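Local coordinates for protein apoptosis regulator CED-9 (Caenorhabditis elegans, PDB 1OHU) that restrains programmed cell death by sequestering the caspase activator CED-4, until EGL-1 binds it and sets CED-4 loose, at residues L11-F16 with F138-I143; V17-T22 with M48-G53; R26-E31 with V114-M119; Q43-M48 with D156-G161; I77-Y82 with F132-L137. The protein carries 3 engineered substitutions. All coordinates share one frame; numbering follows the deposited sequence.

Interaction 1: residues L11-F16 with F138-I143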
# COMPACT_ATOMS: atom_id res chain seq x y z
N LEU A 11 4.79 8.34 -11.75
CA LEU A 11 4.96 7.58 -10.52
C LEU A 11 4.33 8.21 -9.28
O LEU A 11 4.71 7.88 -8.15
CB LEU A 11 6.45 7.35 -10.26
CG LEU A 11 7.21 6.61 -11.36
CD1 LEU A 11 8.68 6.47 -10.97
CD2 LEU A 11 6.59 5.24 -11.59
N ASP A 12 3.36 9.11 -9.46
CA ASP A 12 2.73 9.73 -8.31
C ASP A 12 2.29 8.63 -7.36
O ASP A 12 1.79 7.59 -7.80
CB ASP A 12 1.51 10.57 -8.72
CG ASP A 12 1.89 11.84 -9.45
OD1 ASP A 12 2.84 12.52 -9.00
OD2 ASP A 12 1.24 12.16 -10.47
N ILE A 13 2.48 8.86 -6.07
CA ILE A 13 2.10 7.88 -5.07
C ILE A 13 0.65 7.43 -5.20
O ILE A 13 0.35 6.26 -5.02
CB ILE A 13 2.40 8.43 -3.65
CG1 ILE A 13 3.58 7.66 -3.05
CG2 ILE A 13 1.17 8.34 -2.75
CD1 ILE A 13 3.43 6.15 -3.07
N GLU A 14 -0.25 8.36 -5.52
CA GLU A 14 -1.67 8.00 -5.66
C GLU A 14 -1.88 6.84 -6.61
O GLU A 14 -2.74 5.99 -6.38
CB GLU A 14 -2.49 9.19 -6.15
CG GLU A 14 -2.67 10.27 -5.11
CD GLU A 14 -1.40 11.06 -4.86
OE1 GLU A 14 -1.34 11.76 -3.83
OE2 GLU A 14 -0.49 10.99 -5.71
N GLY A 15 -1.09 6.82 -7.68
CA GLY A 15 -1.21 5.76 -8.66
C GLY A 15 -0.97 4.38 -8.07
O GLY A 15 -1.67 3.43 -8.40
N PHE A 16 0.03 4.27 -7.19
CA PHE A 16 0.32 2.99 -6.57
C PHE A 16 -0.77 2.60 -5.58
O PHE A 16 -1.23 1.45 -5.55
CB PHE A 16 1.66 3.03 -5.81
CG PHE A 16 2.86 3.17 -6.70
CD1 PHE A 16 3.19 4.40 -7.28
CD2 PHE A 16 3.68 2.08 -6.97
CE1 PHE A 16 4.30 4.53 -8.10
CE2 PHE A 16 4.80 2.19 -7.79
CZ PHE A 16 5.11 3.43 -8.36
N PHE A 138 0.56 10.10 3.84
CA PHE A 138 1.58 9.65 4.78
C PHE A 138 2.88 9.29 4.05
O PHE A 138 3.96 9.69 4.47
CB PHE A 138 1.06 8.44 5.56
CG PHE A 138 1.92 8.04 6.72
CD1 PHE A 138 3.02 7.19 6.54
CD2 PHE A 138 1.63 8.48 8.01
CE1 PHE A 138 3.80 6.79 7.62
CE2 PHE A 138 2.40 8.08 9.09
CZ PHE A 138 3.49 7.24 8.90
N ILE A 139 2.75 8.57 2.94
CA ILE A 139 3.89 8.14 2.14
C ILE A 139 4.56 9.28 1.39
O ILE A 139 5.78 9.30 1.24
CB ILE A 139 3.48 7.05 1.13
CG1 ILE A 139 2.94 5.83 1.88
CG2 ILE A 139 4.67 6.64 0.29
CD1 ILE A 139 2.60 4.66 0.99
N LYS A 140 3.75 10.21 0.90
CA LYS A 140 4.24 11.37 0.15
C LYS A 140 5.27 12.15 0.96
O LYS A 140 6.40 12.38 0.52
CB LYS A 140 3.09 12.32 -0.16
CG LYS A 140 2.36 12.06 -1.44
CD LYS A 140 1.32 13.13 -1.62
CE LYS A 140 0.88 13.23 -3.06
NZ LYS A 140 -0.23 14.20 -3.18
N THR A 141 4.84 12.57 2.15
CA THR A 141 5.68 13.33 3.06
C THR A 141 7.01 12.60 3.28
O THR A 141 8.06 13.05 2.83
CB THR A 141 4.98 13.50 4.41
OG1 THR A 141 3.64 13.94 4.20
CG2 THR A 141 5.73 14.50 5.27
N ARG A 142 6.93 11.47 3.97
CA ARG A 142 8.10 10.66 4.29
C ARG A 142 9.04 10.47 3.10
O ARG A 142 10.25 10.50 3.27
CB ARG A 142 7.66 9.28 4.79
CG ARG A 142 6.60 9.31 5.90
CD ARG A 142 7.13 9.94 7.16
NE ARG A 142 6.14 10.00 8.23
CZ ARG A 142 4.93 10.55 8.12
NH1 ARG A 142 4.12 10.57 9.16
NH2 ARG A 142 4.53 11.06 6.97
N ILE A 143 8.50 10.28 1.90
CA ILE A 143 9.35 10.09 0.74
C ILE A 143 10.06 11.37 0.31
O ILE A 143 11.29 11.44 0.33
CB ILE A 143 8.57 9.55 -0.48
CG1 ILE A 143 8.12 8.11 -0.24
CG2 ILE A 143 9.44 9.61 -1.73
CD1 ILE A 143 7.46 7.46 -1.45
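Ile13 and Ile139 meet at about a right angle, the CD1 methyl of Ile13 lying 3.6 Å from CG2 of Ile139. CG2 stands anti to the backbone N of Ile139, CG1 beside it, and it is CG2 that meets Ile13. Next to the pair, CD1 of Ile143 comes to 4.2 Å from CG1 of Ile13, and Ile13 CG2 rests against CG of Lys140, 4.1 Å away, so Ile13 touches Ile139, Lys140 and, one turn on from Ile139, Ile143. Ile139 also packs on Leu104 and Ile108 of helix 101-118, which places this apolar layer inside the all-helical Bcl-2 fold; Ile13 and Glu14 belong to the predicted BH4 motif at the start of the first helix. Beside the isoleucines the contact turns polar. The Lys140 chain is extended beyond CG and crosses the Glu14 side chain at about a right angle, bringing NZ to OE1 of Glu14 in a salt bridge of 2.8 Å, although the exact place of that oxygen is doubtful. The Glu14 chain is bent at chi2 (73°). An alanine in place of Glu14 would probably leave the Lys140 ammonium without this carboxylate and its chain freer to swing. Lys140 itself is exposed.

Interaction 2: residues V17-T22 with M48-G53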
# COMPACT_ATOMS: atom_id res chain seq x y z
N VAL A 17 -1.20 3.56 -4.77
CA VAL A 17 -2.23 3.30 -3.78
C VAL A 17 -3.54 2.87 -4.44
O VAL A 17 -4.14 1.88 -4.04
CB VAL A 17 -2.48 4.53 -2.89
CG1 VAL A 17 -3.43 4.16 -1.76
CG2 VAL A 17 -1.16 5.04 -2.32
N VAL A 18 -3.97 3.61 -5.45
CA VAL A 18 -5.20 3.28 -6.17
C VAL A 18 -5.11 1.93 -6.85
O VAL A 18 -6.02 1.10 -6.72
CB VAL A 18 -5.53 4.32 -7.25
CG1 VAL A 18 -6.69 3.81 -8.12
CG2 VAL A 18 -5.91 5.63 -6.60
N ASP A 19 -4.03 1.70 -7.59
CA ASP A 19 -3.87 0.44 -8.30
C ASP A 19 -3.79 -0.74 -7.35
O ASP A 19 -4.28 -1.82 -7.66
CB ASP A 19 -2.63 0.46 -9.18
CG ASP A 19 -2.47 -0.82 -9.98
OD1 ASP A 19 -1.78 -1.75 -9.49
OD2 ASP A 19 -3.05 -0.91 -11.07
N TYR A 20 -3.15 -0.54 -6.20
CA TYR A 20 -3.02 -1.65 -5.27
C TYR A 20 -4.35 -1.91 -4.56
O TYR A 20 -4.76 -3.06 -4.40
CB TYR A 20 -1.93 -1.40 -4.24
CG TYR A 20 -1.66 -2.64 -3.42
CD1 TYR A 20 -0.96 -3.72 -3.96
CD2 TYR A 20 -2.20 -2.78 -2.14
CE1 TYR A 20 -0.82 -4.91 -3.25
CE2 TYR A 20 -2.06 -3.97 -1.43
CZ TYR A 20 -1.37 -5.03 -1.99
OH TYR A 20 -1.27 -6.23 -1.33
N PHE A 21 -5.02 -0.84 -4.14
CA PHE A 21 -6.31 -0.97 -3.47
C PHE A 21 -7.27 -1.72 -4.41
O PHE A 21 -7.89 -2.70 -4.03
CB PHE A 21 -6.88 0.41 -3.13
CG PHE A 21 -6.41 0.97 -1.80
CD1 PHE A 21 -5.09 0.81 -1.38
CD2 PHE A 21 -7.28 1.71 -0.99
CE1 PHE A 21 -4.64 1.38 -0.18
CE2 PHE A 21 -6.85 2.28 0.21
CZ PHE A 21 -5.52 2.11 0.61
N THR A 22 -7.36 -1.25 -5.65
CA THR A 22 -8.23 -1.88 -6.64
C THR A 22 -7.93 -3.37 -6.79
O THR A 22 -8.84 -4.20 -6.81
CB THR A 22 -8.06 -1.19 -8.00
OG1 THR A 22 -8.37 0.20 -7.86
CG2 THR A 22 -8.97 -1.80 -9.03
N MSE A 48 4.63 -4.30 -9.97
CA MSE A 48 5.68 -4.81 -9.09
C MSE A 48 5.24 -4.58 -7.66
O MSE A 48 5.67 -5.29 -6.75
CB MSE A 48 7.01 -4.10 -9.35
CG MSE A 48 8.16 -4.52 -8.43
SE MSE A 48 8.64 -6.42 -8.47
CE MSE A 48 7.80 -6.95 -10.13
N MSE A 49 4.39 -3.57 -7.46
CA MSE A 49 3.89 -3.26 -6.12
C MSE A 49 2.80 -4.25 -5.73
O MSE A 49 2.57 -4.49 -4.54
CB MSE A 49 3.33 -1.83 -6.07
CG MSE A 49 2.78 -1.41 -4.71
SE MSE A 49 4.08 -1.49 -3.28
CE MSE A 49 5.06 0.13 -3.66
N ARG A 50 2.14 -4.84 -6.73
CA ARG A 50 1.09 -5.82 -6.47
C ARG A 50 1.70 -7.08 -5.90
O ARG A 50 1.15 -7.69 -4.99
CB ARG A 50 0.34 -6.18 -7.76
CG ARG A 50 -0.44 -5.04 -8.38
CD ARG A 50 -1.17 -5.52 -9.64
NE ARG A 50 -1.78 -4.42 -10.37
CZ ARG A 50 -2.51 -4.57 -11.47
NH1 ARG A 50 -2.71 -5.78 -11.97
NH2 ARG A 50 -3.04 -3.51 -12.07
N VAL A 51 2.84 -7.48 -6.45
CA VAL A 51 3.53 -8.68 -5.98
C VAL A 51 4.10 -8.44 -4.60
O VAL A 51 3.93 -9.25 -3.70
CB VAL A 51 4.69 -9.08 -6.93
CG1 VAL A 51 5.45 -10.26 -6.34
CG2 VAL A 51 4.14 -9.43 -8.30
N MSE A 52 4.80 -7.33 -4.45
CA MSE A 52 5.42 -6.97 -3.18
C MSE A 52 4.40 -6.90 -2.05
O MSE A 52 4.69 -7.30 -0.92
CB MSE A 52 6.15 -5.64 -3.33
CG MSE A 52 7.33 -5.71 -4.31
SE MSE A 52 8.77 -6.85 -3.68
CE MSE A 52 10.05 -5.47 -3.30
N GLY A 53 3.21 -6.39 -2.35
CA GLY A 53 2.16 -6.28 -1.35
C GLY A 53 1.61 -7.64 -0.98
O GLY A 53 1.34 -7.92 0.19
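Asp19 and Arg50 join helices 13-27 and 44-71 through a two-pronged salt bridge. Arg50 comes side-on: NE gives a hydrogen bond of 2.8 Å to OD1 of Asp19 at an N-H...O angle of 167°, and NH2 gives one of 2.8 Å to OD2. Both oxygens use their syn lone pairs, and with carboxylate and guanidinium only 17° from coplanar, the two bonds should hold both groups against rotation. Asp19 CG is anti to the backbone N, and the arginine runs extended from CG to NE across it. A methionine in place of Arg50 would probably leave the buried Asp19 carboxylate without its charged mate.

The tight half lies beside this bridge. The Tyr20 ring lies against the backbone of the other helix, its CE1 3.7 Å from Met49 O and its rim toward Arg50 O. Its hydroxyl OH comes to 3.2 Å from the carbonyl carbon of Gly53, where a side chain would collide with the ring, so glycine is what lets the tyrosine in. Contact with Met49 is slacker, CD1 of Tyr20 standing 4.5 Å from its CG. Arg50, partly exposed, marks the side nearer solvent, while Tyr20 runs inward to Ile108 and Ser109 of helix 101-118. The segments cross at -54°, packing the predicted BH4 helix onto its neighbour in the helical bundle of the Bcl-2 fold.

Interaction 3: residues R26-E31 with V114-M119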
# COMPACT_ATOMS: atom_id res chain seq x y z
N ARG A 26 -10.20 -6.55 -5.57
CA ARG A 26 -10.67 -7.50 -6.58
C ARG A 26 -10.22 -8.90 -6.21
O ARG A 26 -10.87 -9.88 -6.53
CB ARG A 26 -10.15 -7.11 -7.97
CG ARG A 26 -10.89 -5.94 -8.58
CD ARG A 26 -10.28 -5.47 -9.89
NE ARG A 26 -11.15 -4.47 -10.52
CZ ARG A 26 -10.80 -3.67 -11.52
NH1 ARG A 26 -9.57 -3.73 -12.04
NH2 ARG A 26 -11.68 -2.82 -12.02
N GLN A 27 -9.08 -8.98 -5.52
CA GLN A 27 -8.53 -10.26 -5.09
C GLN A 27 -9.49 -10.90 -4.10
O GLN A 27 -9.52 -12.12 -3.93
CB GLN A 27 -7.17 -10.03 -4.42
CG GLN A 27 -6.10 -11.02 -4.85
CD GLN A 27 -6.00 -11.13 -6.36
OE1 GLN A 27 -5.97 -10.13 -7.07
NE2 GLN A 27 -5.94 -12.37 -6.86
N ASN A 28 -10.29 -10.07 -3.45
CA ASN A 28 -11.27 -10.54 -2.49
C ASN A 28 -12.63 -10.69 -3.18
O ASN A 28 -13.66 -10.76 -2.53
CB ASN A 28 -11.36 -9.55 -1.33
CG ASN A 28 -12.01 -10.15 -0.11
OD1 ASN A 28 -11.85 -11.33 0.17
ND2 ASN A 28 -12.75 -9.33 0.63
N GLY A 29 -12.61 -10.74 -4.52
CA GLY A 29 -13.83 -10.89 -5.29
C GLY A 29 -14.73 -9.67 -5.34
O GLY A 29 -15.86 -9.76 -5.83
N MSE A 30 -14.26 -8.52 -4.85
CA MSE A 30 -15.08 -7.32 -4.87
C MSE A 30 -14.58 -6.26 -5.85
O MSE A 30 -13.52 -6.41 -6.46
CB MSE A 30 -15.19 -6.75 -3.44
CG MSE A 30 -15.97 -7.70 -2.51
SE MSE A 30 -15.76 -7.25 -0.64
CE MSE A 30 -16.63 -8.75 0.17
N GLU A 31 -15.34 -5.18 -6.01
CA GLU A 31 -15.00 -4.14 -6.97
C GLU A 31 -15.15 -2.75 -6.36
O GLU A 31 -16.25 -2.38 -5.93
CB GLU A 31 -15.90 -4.29 -8.20
CG GLU A 31 -15.65 -3.34 -9.37
CD GLU A 31 -14.26 -3.51 -10.01
OE1 GLU A 31 -13.79 -4.66 -10.16
OE2 GLU A 31 -13.66 -2.49 -10.38
N VAL A 114 -6.84 -3.62 4.53
CA VAL A 114 -7.95 -3.04 5.28
C VAL A 114 -9.10 -2.62 4.37
O VAL A 114 -10.26 -2.83 4.68
CB VAL A 114 -7.49 -1.81 6.09
CG1 VAL A 114 -8.63 -1.32 6.97
CG2 VAL A 114 -6.28 -2.18 6.93
N ALA A 115 -8.77 -2.02 3.23
CA ALA A 115 -9.79 -1.60 2.28
C ALA A 115 -10.65 -2.80 1.91
O ALA A 115 -11.87 -2.71 1.89
CB ALA A 115 -9.13 -1.03 1.03
N ALA A 116 -10.01 -3.94 1.64
CA ALA A 116 -10.75 -5.15 1.28
C ALA A 116 -11.68 -5.61 2.41
O ALA A 116 -12.71 -6.23 2.14
CB ALA A 116 -9.78 -6.26 0.92
N LYS A 117 -11.33 -5.31 3.65
CA LYS A 117 -12.18 -5.68 4.79
C LYS A 117 -13.34 -4.71 4.92
O LYS A 117 -14.40 -5.07 5.43
CB LYS A 117 -11.40 -5.64 6.11
CG LYS A 117 -10.58 -6.87 6.46
CD LYS A 117 -10.10 -6.76 7.91
CE LYS A 117 -9.18 -7.90 8.31
NZ LYS A 117 -9.87 -9.21 8.36
N MSE A 118 -13.14 -3.48 4.46
CA MSE A 118 -14.16 -2.43 4.53
C MSE A 118 -15.16 -2.48 3.39
O MSE A 118 -16.29 -2.02 3.52
CB MSE A 118 -13.47 -1.06 4.53
CG MSE A 118 -12.50 -0.85 5.68
SE MSE A 118 -11.47 0.77 5.44
CE MSE A 118 -12.64 1.97 6.37
N MSE A 119 -14.73 -3.03 2.26
CA MSE A 119 -15.62 -3.14 1.11
C MSE A 119 -16.86 -3.98 1.42
O MSE A 119 -16.80 -5.01 2.10
CB MSE A 119 -14.87 -3.75 -0.08
CG MSE A 119 -13.91 -2.80 -0.76
SE MSE A 119 -14.82 -1.45 -1.77
CE MSE A 119 -13.51 -0.09 -1.76
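Met30 and Met119, both selenomethionines here, slide past each other in opposite directions; they start alike, with CG beside the backbone N, and part at chi2. Met30 is extended there (chi2 166°), which carries its selenium across to Met119, just past the end of helix 101-118: SE lies 3.7 Å from CB of Met119. Met119 instead bends at chi2 (-72°), turning its own selenium away, so the selenium of Met30 meets CB of Met119, not its selenium. SE of Met30 also lies 4.3 Å from Ala116 O.

Asn28, its CG anti to the backbone N, sets its amide nitrogen ND2 3.4 Å from the same carbonyl oxygen, Ala116 O. Within the 26-31 segment, Arg26 grips Glu31 side-on with two nitrogens: NE reaches OE1 of Glu31 at 2.7 Å, while NH2 of Arg26 bonds to OE2 of Glu31 at 2.6 Å. This pairing ties the last turn of the helix to the chain that leaves it. Met119 packs on Ile25 and Trp32 as well.

Gly29, with its positive phi of 73°, is the C-prime residue of a Schellman motif, which ends helix 13-27 within the predicted BH4 motif and turns Met30 back onto the end of helix 101-118.

Interaction 4: residues Q43-M48 with D156-G161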
# COMPACT_ATOMS: atom_id res chain seq x y z
N GLN A 43 1.15 1.18 -14.43
CA GLN A 43 2.57 1.30 -14.68
C GLN A 43 3.25 0.01 -14.23
O GLN A 43 2.78 -0.66 -13.32
CB GLN A 43 3.16 2.48 -13.89
CG GLN A 43 2.57 3.83 -14.26
CD GLN A 43 2.68 4.11 -15.74
OE1 GLN A 43 3.78 4.12 -16.30
NE2 GLN A 43 1.55 4.33 -16.40
N PRO A 44 4.37 -0.35 -14.88
CA PRO A 44 5.06 -1.58 -14.48
C PRO A 44 5.45 -1.55 -13.01
O PRO A 44 5.53 -2.60 -12.36
CB PRO A 44 6.26 -1.63 -15.44
CG PRO A 44 6.47 -0.20 -15.84
CD PRO A 44 5.06 0.30 -16.01
N GLU A 45 5.69 -0.36 -12.47
CA GLU A 45 6.04 -0.22 -11.07
C GLU A 45 4.83 -0.57 -10.19
O GLU A 45 4.99 -0.94 -9.03
CB GLU A 45 6.51 1.20 -10.74
CG GLU A 45 7.86 1.58 -11.32
CD GLU A 45 7.80 1.96 -12.79
OE1 GLU A 45 8.86 2.32 -13.35
OE2 GLU A 45 6.70 1.91 -13.38
N HIS A 46 3.63 -0.43 -10.76
CA HIS A 46 2.40 -0.76 -10.05
C HIS A 46 2.33 -2.28 -9.95
O HIS A 46 2.07 -2.85 -8.88
CB HIS A 46 1.16 -0.29 -10.81
CG HIS A 46 1.02 1.19 -10.92
ND1 HIS A 46 1.61 2.07 -10.04
CD2 HIS A 46 0.29 1.95 -11.77
CE1 HIS A 46 1.25 3.30 -10.34
NE2 HIS A 46 0.45 3.26 -11.38
N GLU A 47 2.56 -2.94 -11.08
CA GLU A 47 2.53 -4.39 -11.16
C GLU A 47 3.57 -5.04 -10.27
O GLU A 47 3.42 -6.19 -9.86
CB GLU A 47 2.68 -4.82 -12.62
CG GLU A 47 1.36 -4.82 -13.38
CD GLU A 47 1.52 -4.74 -14.88
OE1 GLU A 47 2.34 -5.49 -15.45
OE2 GLU A 47 0.82 -3.92 -15.51
N MSE A 48 4.63 -4.30 -9.97
CA MSE A 48 5.68 -4.81 -9.09
C MSE A 48 5.24 -4.58 -7.66
O MSE A 48 5.67 -5.29 -6.75
CB MSE A 48 7.01 -4.10 -9.35
CG MSE A 48 8.16 -4.52 -8.43
SE MSE A 48 8.64 -6.42 -8.47
CE MSE A 48 7.80 -6.95 -10.13
N ASP A 156 15.87 1.98 -7.96
CA ASP A 156 16.53 1.14 -6.97
C ASP A 156 15.47 0.16 -6.44
O ASP A 156 15.78 -0.97 -6.07
CB ASP A 156 17.07 2.01 -5.84
CG ASP A 156 18.12 1.31 -5.01
OD1 ASP A 156 17.80 0.29 -4.38
OD2 ASP A 156 19.27 1.80 -5.00
N PHE A 157 14.23 0.62 -6.41
CA PHE A 157 13.09 -0.17 -5.94
C PHE A 157 12.88 -1.40 -6.82
O PHE A 157 12.79 -2.52 -6.32
CB PHE A 157 11.82 0.68 -5.94
CG PHE A 157 10.55 -0.10 -5.73
CD1 PHE A 157 10.21 -0.57 -4.47
CD2 PHE A 157 9.68 -0.35 -6.79
CE1 PHE A 157 9.03 -1.29 -4.27
CE2 PHE A 157 8.50 -1.06 -6.60
CZ PHE A 157 8.17 -1.53 -5.34
N MSE A 158 12.81 -1.18 -8.13
CA MSE A 158 12.60 -2.26 -9.08
C MSE A 158 13.69 -3.33 -9.01
O MSE A 158 13.41 -4.52 -9.11
CB MSE A 158 12.50 -1.71 -10.50
CG MSE A 158 11.27 -0.85 -10.73
SE MSE A 158 9.62 -1.81 -10.41
CE MSE A 158 9.22 -2.43 -12.20
N THR A 159 14.93 -2.89 -8.84
CA THR A 159 16.05 -3.82 -8.76
C THR A 159 15.86 -4.76 -7.57
O THR A 159 15.89 -5.98 -7.72
CB THR A 159 17.39 -3.08 -8.60
OG1 THR A 159 17.60 -2.25 -9.75
CG2 THR A 159 18.54 -4.07 -8.46
N LEU A 160 15.66 -4.18 -6.39
CA LEU A 160 15.44 -4.97 -5.19
C LEU A 160 14.16 -5.79 -5.31
O LEU A 160 14.09 -6.93 -4.84
CB LEU A 160 15.36 -4.06 -3.95
CG LEU A 160 16.68 -3.50 -3.39
CD1 LEU A 160 17.43 -2.74 -4.46
CD2 LEU A 160 16.37 -2.60 -2.20
N GLY A 161 13.15 -5.21 -5.95
CA GLY A 161 11.88 -5.90 -6.12
C GLY A 161 11.97 -7.20 -6.89
O GLY A 161 11.53 -8.24 -6.41
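A bend at chi2 (-59°) brings the selenium of Met158 to Met48, and a second at chi3 turns CE toward Pro44; Met48 for its part has CG anti to the backbone N (chi1 177°), which sets CG toward helix 154-172. Both residues are selenomethionines, and SE of Met158 lies 3.6 Å from CB of Met48. The methyl CE of Met158 ends 3.7 Å from the carbonyl O of Pro44. CG of Glu45 adds a further touch at 3.9 Å to SE of Met158, the two side chains crossing at about a right angle; the carboxylate of Glu45 is taken up by a salt bridge to Arg10.

Phe157, its CG likewise anti to the backbone N, presents CE2 to CG of Met48 at 3.9 Å. The selenium of Met48 passes on to Gly161, with Met48 SE 3.8 Å from Gly161 C. A CB on that residue would be tight against the selenium, so the bare glycine backbone makes room for Met48.

Phe157, Met158 and Gly161 lie in the inferred BH2 motif. The segments cross at 41°, joining the start of helix 44-71 to helix 154-172; Glu45 also packs on Phe16 of helix 13-27, and the ring of Phe157 meets Trp154 edge-to-face.

Interaction 5: residues I77-Y82 with F132-L137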
# COMPACT_ATOMS: atom_id res chain seq x y z
N ILE A 77 -12.74 6.62 10.88
CA ILE A 77 -11.29 6.65 10.96
C ILE A 77 -10.74 8.05 10.76
O ILE A 77 -11.11 8.75 9.81
CB ILE A 77 -10.67 5.73 9.89
CG1 ILE A 77 -11.23 4.31 10.05
CG2 ILE A 77 -9.15 5.72 10.02
CD1 ILE A 77 -10.82 3.38 8.95
N SER A 78 -9.85 8.47 11.65
CA SER A 78 -9.26 9.79 11.54
C SER A 78 -7.80 9.64 11.13
O SER A 78 -7.20 8.57 11.30
CB SER A 78 -9.36 10.53 12.87
OG SER A 78 -8.65 9.83 13.88
N PHE A 79 -7.22 10.71 10.59
CA PHE A 79 -5.84 10.67 10.16
C PHE A 79 -4.92 10.40 11.35
O PHE A 79 -3.93 9.69 11.23
CB PHE A 79 -5.47 12.00 9.49
CG PHE A 79 -4.15 11.96 8.77
CD1 PHE A 79 -3.82 10.88 7.97
CD2 PHE A 79 -3.27 13.03 8.86
CE1 PHE A 79 -2.61 10.84 7.27
CE2 PHE A 79 -2.05 13.00 8.16
CZ PHE A 79 -1.73 11.91 7.37
N SER A 80 -5.27 10.96 12.50
CA SER A 80 -4.48 10.76 13.70
C SER A 80 -4.47 9.29 14.08
O SER A 80 -3.41 8.70 14.27
CB SER A 80 -5.04 11.58 14.86
OG SER A 80 -4.24 11.39 16.01
N LEU A 81 -5.66 8.71 14.22
CA LEU A 81 -5.78 7.30 14.57
C LEU A 81 -5.01 6.46 13.54
O LEU A 81 -4.31 5.51 13.89
CB LEU A 81 -7.24 6.88 14.59
CG LEU A 81 -7.63 5.54 15.23
CD1 LEU A 81 -9.12 5.32 15.03
CD2 LEU A 81 -6.87 4.39 14.59
N TYR A 82 -5.15 6.81 12.27
CA TYR A 82 -4.46 6.08 11.21
C TYR A 82 -2.96 6.06 11.49
O TYR A 82 -2.31 5.02 11.36
CB TYR A 82 -4.73 6.75 9.85
CG TYR A 82 -3.82 6.24 8.75
CD1 TYR A 82 -4.04 5.00 8.14
CD2 TYR A 82 -2.70 6.98 8.36
CE1 TYR A 82 -3.16 4.52 7.18
CE2 TYR A 82 -1.82 6.50 7.41
CZ TYR A 82 -2.06 5.27 6.83
OH TYR A 82 -1.18 4.79 5.88
N PHE A 132 -7.42 5.61 1.41
CA PHE A 132 -6.57 5.84 0.23
C PHE A 132 -5.78 7.15 0.39
O PHE A 132 -4.57 7.17 0.20
CB PHE A 132 -7.45 5.83 -1.04
CG PHE A 132 -7.02 6.80 -2.11
CD1 PHE A 132 -7.81 7.90 -2.42
CD2 PHE A 132 -5.81 6.63 -2.77
CE1 PHE A 132 -7.40 8.84 -3.36
CE2 PHE A 132 -5.38 7.56 -3.72
CZ PHE A 132 -6.18 8.67 -4.02
N VAL A 133 -6.46 8.22 0.76
CA VAL A 133 -5.80 9.52 0.94
C VAL A 133 -4.77 9.50 2.07
O VAL A 133 -3.63 9.94 1.90
CB VAL A 133 -6.85 10.62 1.24
CG1 VAL A 133 -6.16 11.97 1.35
CG2 VAL A 133 -7.90 10.64 0.12
N TYR A 134 -5.15 8.99 3.24
CA TYR A 134 -4.23 8.92 4.37
C TYR A 134 -2.96 8.21 3.92
O TYR A 134 -1.85 8.71 4.11
CB TYR A 134 -4.84 8.13 5.53
CG TYR A 134 -6.07 8.75 6.15
CD1 TYR A 134 -6.87 8.00 7.02
CD2 TYR A 134 -6.42 10.08 5.91
CE1 TYR A 134 -7.99 8.56 7.63
CE2 TYR A 134 -7.54 10.65 6.52
CZ TYR A 134 -8.32 9.89 7.38
OH TYR A 134 -9.44 10.43 7.98
N THR A 135 -3.13 7.04 3.31
CA THR A 135 -1.99 6.24 2.85
C THR A 135 -1.10 7.03 1.89
O THR A 135 0.12 7.09 2.06
CB THR A 135 -2.48 4.93 2.17
OG1 THR A 135 -3.31 4.20 3.09
CG2 THR A 135 -1.30 4.06 1.77
N SER A 136 -1.71 7.65 0.89
CA SER A 136 -0.98 8.43 -0.11
C SER A 136 -0.25 9.62 0.51
O SER A 136 0.90 9.90 0.18
CB SER A 136 -1.95 8.95 -1.17
OG SER A 136 -2.67 7.90 -1.79
N LEU A 137 -0.93 10.32 1.41
CA LEU A 137 -0.36 11.48 2.07
C LEU A 137 0.79 11.09 3.00
O LEU A 137 1.87 11.67 2.94
CB LEU A 137 -1.47 12.19 2.86
CG LEU A 137 -1.22 13.56 3.49
CD1 LEU A 137 -2.55 14.13 3.98
CD2 LEU A 137 -0.23 13.42 4.64
O HOH W 1 -1.96 2.26 4.70
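Tyr134 donates its hydroxyl proton to the carbonyl of Ile77, OH to O 3.0 Å, with the donor tilted 33° from the carbonyl plane. The bond pins the far end of a ring that is held by packing along its length. Over one of its faces lies CA of Phe79, 3.9 Å from the Tyr134 ring centroid in a CH-pi contact. The Phe79 side chain then runs past Tyr134 in the opposite direction, its CD1 3.4 Å from CD2 of Tyr134, with the ring planes at 43°. CZ of Phe79 goes on to CD2 of Leu137, 3.5 Å away.

Tyr82 completes the aromatic cluster. CB of Tyr134 sits over the centre of the Tyr82 ring, 3.8 Å from its centroid, a second CH-pi contact. At the ring's end a water bridges the helices: it lies 2.9 Å from Tyr82 OH and donates to OG1 of Thr135, whose hydroxyl is also bonded to Leu131 O.

Ser78 is the N-cap of helix 79-86, its OG accepting from Leu81 N; the contact joins the start of that helix to the middle of helix 128-144. Elsewhere on helix 128-144, Phe132 packs on Val17 and Val18 of helix 13-27; on the other segment, Ile77 touches Leu71 of helix 44-71.

Helix 13-27 threads three of the contacts: interaction 1 at its start, interaction 2 along its middle and interaction 3 at its end, with the centres of interactions 1 and 3 about 21 Å apart on opposite sides of the chain's centre. Interaction 2 is the hub, its centre about 6 Å from that of the chain. It touches interaction 4 where Met52 CE lies 3.4 Å from Gly161 CA, and shares Met48 with it. Toward interaction 5, Val18 CG2 lies 3.5 Å from Phe132 CE2. Interactions 4 and 5 do not touch. Together the five contacts tie the predicted BH4 helix and the inferred BH2 region into the helical Bcl-2 domain, one piece of full-length CED-9.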